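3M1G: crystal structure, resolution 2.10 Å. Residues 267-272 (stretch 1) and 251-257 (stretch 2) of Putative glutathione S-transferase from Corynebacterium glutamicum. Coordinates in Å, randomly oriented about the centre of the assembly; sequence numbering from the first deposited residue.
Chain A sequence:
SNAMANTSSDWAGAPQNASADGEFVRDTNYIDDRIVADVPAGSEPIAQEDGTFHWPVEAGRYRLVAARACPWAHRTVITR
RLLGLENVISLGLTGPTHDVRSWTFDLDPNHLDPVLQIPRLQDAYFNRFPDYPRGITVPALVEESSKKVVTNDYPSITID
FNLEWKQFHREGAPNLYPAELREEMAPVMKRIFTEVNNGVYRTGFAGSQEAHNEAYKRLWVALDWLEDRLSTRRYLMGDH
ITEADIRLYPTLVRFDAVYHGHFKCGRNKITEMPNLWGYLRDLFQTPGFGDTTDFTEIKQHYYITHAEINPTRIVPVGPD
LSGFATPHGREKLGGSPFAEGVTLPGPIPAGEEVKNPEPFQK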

# COMPACT_ATOMS: atom_id res chain seq x y z
N ARG A 267 0.37 0.17 -7.68
CA ARG A 267 -0.58 -0.63 -8.45
C ARG A 267 -0.78 -1.97 -7.75
O ARG A 267 -1.88 -2.49 -7.70
CB ARG A 267 -0.12 -0.95 -9.87
CG ARG A 267 -1.22 -1.63 -10.70
CD ARG A 267 -0.72 -2.09 -12.06
NE ARG A 267 0.13 -3.28 -11.91
CZ ARG A 267 0.83 -3.84 -12.89
NH1 ARG A 267 0.85 -3.30 -14.10
NH2 ARG A 267 1.57 -4.92 -12.65
N ASN A 268 0.33 -2.50 -7.25
CA ASN A 268 0.43 -3.78 -6.60
C ASN A 268 1.59 -3.68 -5.66
O ASN A 268 2.45 -2.81 -5.84
CB ASN A 268 0.82 -4.87 -7.60
CG ASN A 268 -0.28 -5.26 -8.51
OD1 ASN A 268 -0.23 -5.01 -9.72
ND2 ASN A 268 -1.28 -5.98 -7.96
N LYS A 269 1.64 -4.56 -4.65
CA LYS A 269 2.84 -4.68 -3.83
C LYS A 269 3.80 -5.60 -4.61
O LYS A 269 3.37 -6.43 -5.42
CB LYS A 269 2.53 -5.29 -2.45
CG LYS A 269 1.91 -4.31 -1.43
CD LYS A 269 1.41 -4.99 -0.15
CE LYS A 269 2.59 -5.49 0.71
NZ LYS A 269 2.18 -5.97 2.06
N ILE A 270 5.10 -5.49 -4.33
CA ILE A 270 6.05 -6.43 -4.91
C ILE A 270 5.72 -7.85 -4.49
O ILE A 270 5.91 -8.78 -5.27
CB ILE A 270 7.52 -6.08 -4.58
CG1 ILE A 270 7.90 -4.69 -5.13
CG2 ILE A 270 8.49 -7.14 -5.17
CD1 ILE A 270 7.65 -4.44 -6.64
N THR A 271 5.21 -8.04 -3.26
CA THR A 271 4.76 -9.37 -2.79
C THR A 271 3.74 -10.01 -3.72
O THR A 271 3.62 -11.23 -3.73
CB THR A 271 4.17 -9.30 -1.37
OG1 THR A 271 3.04 -8.43 -1.39
CG2 THR A 271 5.27 -8.73 -0.36
N GLU A 272 3.04 -9.22 -4.54
CA GLU A 272 2.06 -9.77 -5.49
C GLU A 272 2.60 -10.00 -6.91
O GLU A 272 1.84 -10.38 -7.78
CB GLU A 272 0.85 -8.82 -5.60
CG GLU A 272 0.15 -8.51 -4.27
CD GLU A 272 -0.98 -7.50 -4.43
OE1 GLU A 272 -0.72 -6.30 -4.72
OE2 GLU A 272 -2.14 -7.94 -4.31
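Stretch 2, residues 251-257: TLVRFDA

A short helical turn exposes backbone amides at its start that have no carbonyl partner within the turn, and a carboxylate brought in from another part of the chain is well suited to receive them. The contact between residues 251-257 and residues 267-272 of this putative glutathione S-transferase illustrates the principle, with a small apolar contact packed beside the polar one. Stretch 1 arrives in an extended conformation at Asn 268 and Lys 269 and then tightens into a 3-10 segment at 270-272. Stretch 2 is largely helical: one helix runs through Thr 251 and Leu 252, and helical structure is again present at 255-257, where the turn widens to a pi type. The overall lines of the two stretches run steeply across each other rather than side by side. The two backbones come nearest at Lys 269 and Asp 256, whose CA atoms lie 5.8 Å apart.

Asp 256 and Ile 270 cover the most surface, followed by Phe 255, and all three direct their CA-to-CB bonds toward the opposing stretch. Asp 256, in the m rotamer, presents its carboxylate to the start of the 3-10 segment. Its OD1 accepts a hydrogen bond from Ile 270 N at 2.8 Å, with an angle of 159° at the hydrogen, while its OD2 accepts a weak one from Thr 271 N at 3.4 Å. Two successive amides are thus served by the two oxygens of one side chain. The carboxylate fits closely among its neighbours: Asp 256 OD1 lies 3.4 Å from Lys 269 CA, and Asp 256 OD2 lies 3.3 Å from Thr 271 CG2. Within stretch 1 the turn is held by its own bonds, from Glu 272 N to Lys 269 O at 2.9 Å and from Lys 269 N to the side-chain oxygen Glu 272 OE1, also at 2.9 Å.

Ile 270 joins the polar and apolar parts of the contact, for while its amide binds Asp 256 its side chain, with both chi angles in the m well, packs on Phe 255 and Leu 252. Its CD1 sits over one face of the Phe 255 ring, 4.2 Å from the ring centroid and 22° off the normal, a CH-pi arrangement; Ile 270 CG1 approaches Phe 255 CD1 at 3.7 Å. The same ring meets the backbone of stretch 1 at its edge, where Asn 268 O lies 3.8 Å from Phe 255 CE1. Leu 252, three residues before Phe 255, starts sideways, but the end of its side chain comes nearer, placing CD2 4.1 Å from Ile 270 CD1.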

# COMPACT_ATOMS: atom_id res chain seq x y z
N THR A 251 15.91 -0.12 -5.22
CA THR A 251 14.56 0.33 -5.49
C THR A 251 13.51 -0.69 -4.98
O THR A 251 12.57 -0.34 -4.26
CB THR A 251 14.34 0.68 -6.98
OG1 THR A 251 15.23 1.75 -7.33
CG2 THR A 251 12.89 1.23 -7.18
N LEU A 252 13.71 -1.95 -5.32
CA LEU A 252 12.75 -3.00 -4.95
C LEU A 252 12.64 -3.20 -3.44
O LEU A 252 11.52 -3.38 -2.93
CB LEU A 252 13.07 -4.34 -5.62
CG LEU A 252 12.95 -4.42 -7.13
CD1 LEU A 252 13.31 -5.86 -7.60
CD2 LEU A 252 11.57 -3.98 -7.68
N VAL A 253 13.76 -3.13 -2.73
CA VAL A 253 13.78 -3.34 -1.29
C VAL A 253 13.12 -2.21 -0.48
O VAL A 253 12.71 -2.41 0.67
CB VAL A 253 15.19 -3.64 -0.80
CG1 VAL A 253 16.02 -2.33 -0.61
CG2 VAL A 253 15.14 -4.50 0.45
N ARG A 254 12.98 -1.04 -1.10
CA ARG A 254 12.32 0.09 -0.52
C ARG A 254 10.88 0.23 -1.01
O ARG A 254 10.15 1.14 -0.60
CB ARG A 254 13.08 1.39 -0.86
CG ARG A 254 14.42 1.53 -0.15
CD ARG A 254 15.30 2.61 -0.78
NE ARG A 254 16.49 2.78 0.06
CZ ARG A 254 17.51 1.91 0.08
NH1 ARG A 254 17.52 0.87 -0.71
NH2 ARG A 254 18.54 2.10 0.92
N PHE A 255 10.47 -0.64 -1.91
CA PHE A 255 9.18 -0.45 -2.57
C PHE A 255 7.94 -0.62 -1.68
O PHE A 255 7.18 0.33 -1.48
CB PHE A 255 9.06 -1.32 -3.82
CG PHE A 255 7.98 -0.87 -4.75
CD1 PHE A 255 6.67 -1.29 -4.57
CD2 PHE A 255 8.27 -0.02 -5.77
CE1 PHE A 255 5.67 -0.89 -5.43
CE2 PHE A 255 7.28 0.40 -6.65
CZ PHE A 255 5.95 -0.06 -6.48
N ASP A 256 7.74 -1.81 -1.14
CA ASP A 256 6.57 -2.01 -0.29
C ASP A 256 6.66 -1.14 0.96
O ASP A 256 5.63 -0.59 1.43
CB ASP A 256 6.38 -3.49 0.08
CG ASP A 256 5.95 -4.35 -1.13
OD1 ASP A 256 5.64 -3.76 -2.19
OD2 ASP A 256 5.93 -5.61 -1.00
N ALA A 257 7.87 -0.96 1.49
CA ALA A 257 8.08 -0.18 2.71
C ALA A 257 7.79 1.32 2.57
O ALA A 257 7.32 1.95 3.53
CB ALA A 257 9.52 -0.39 3.27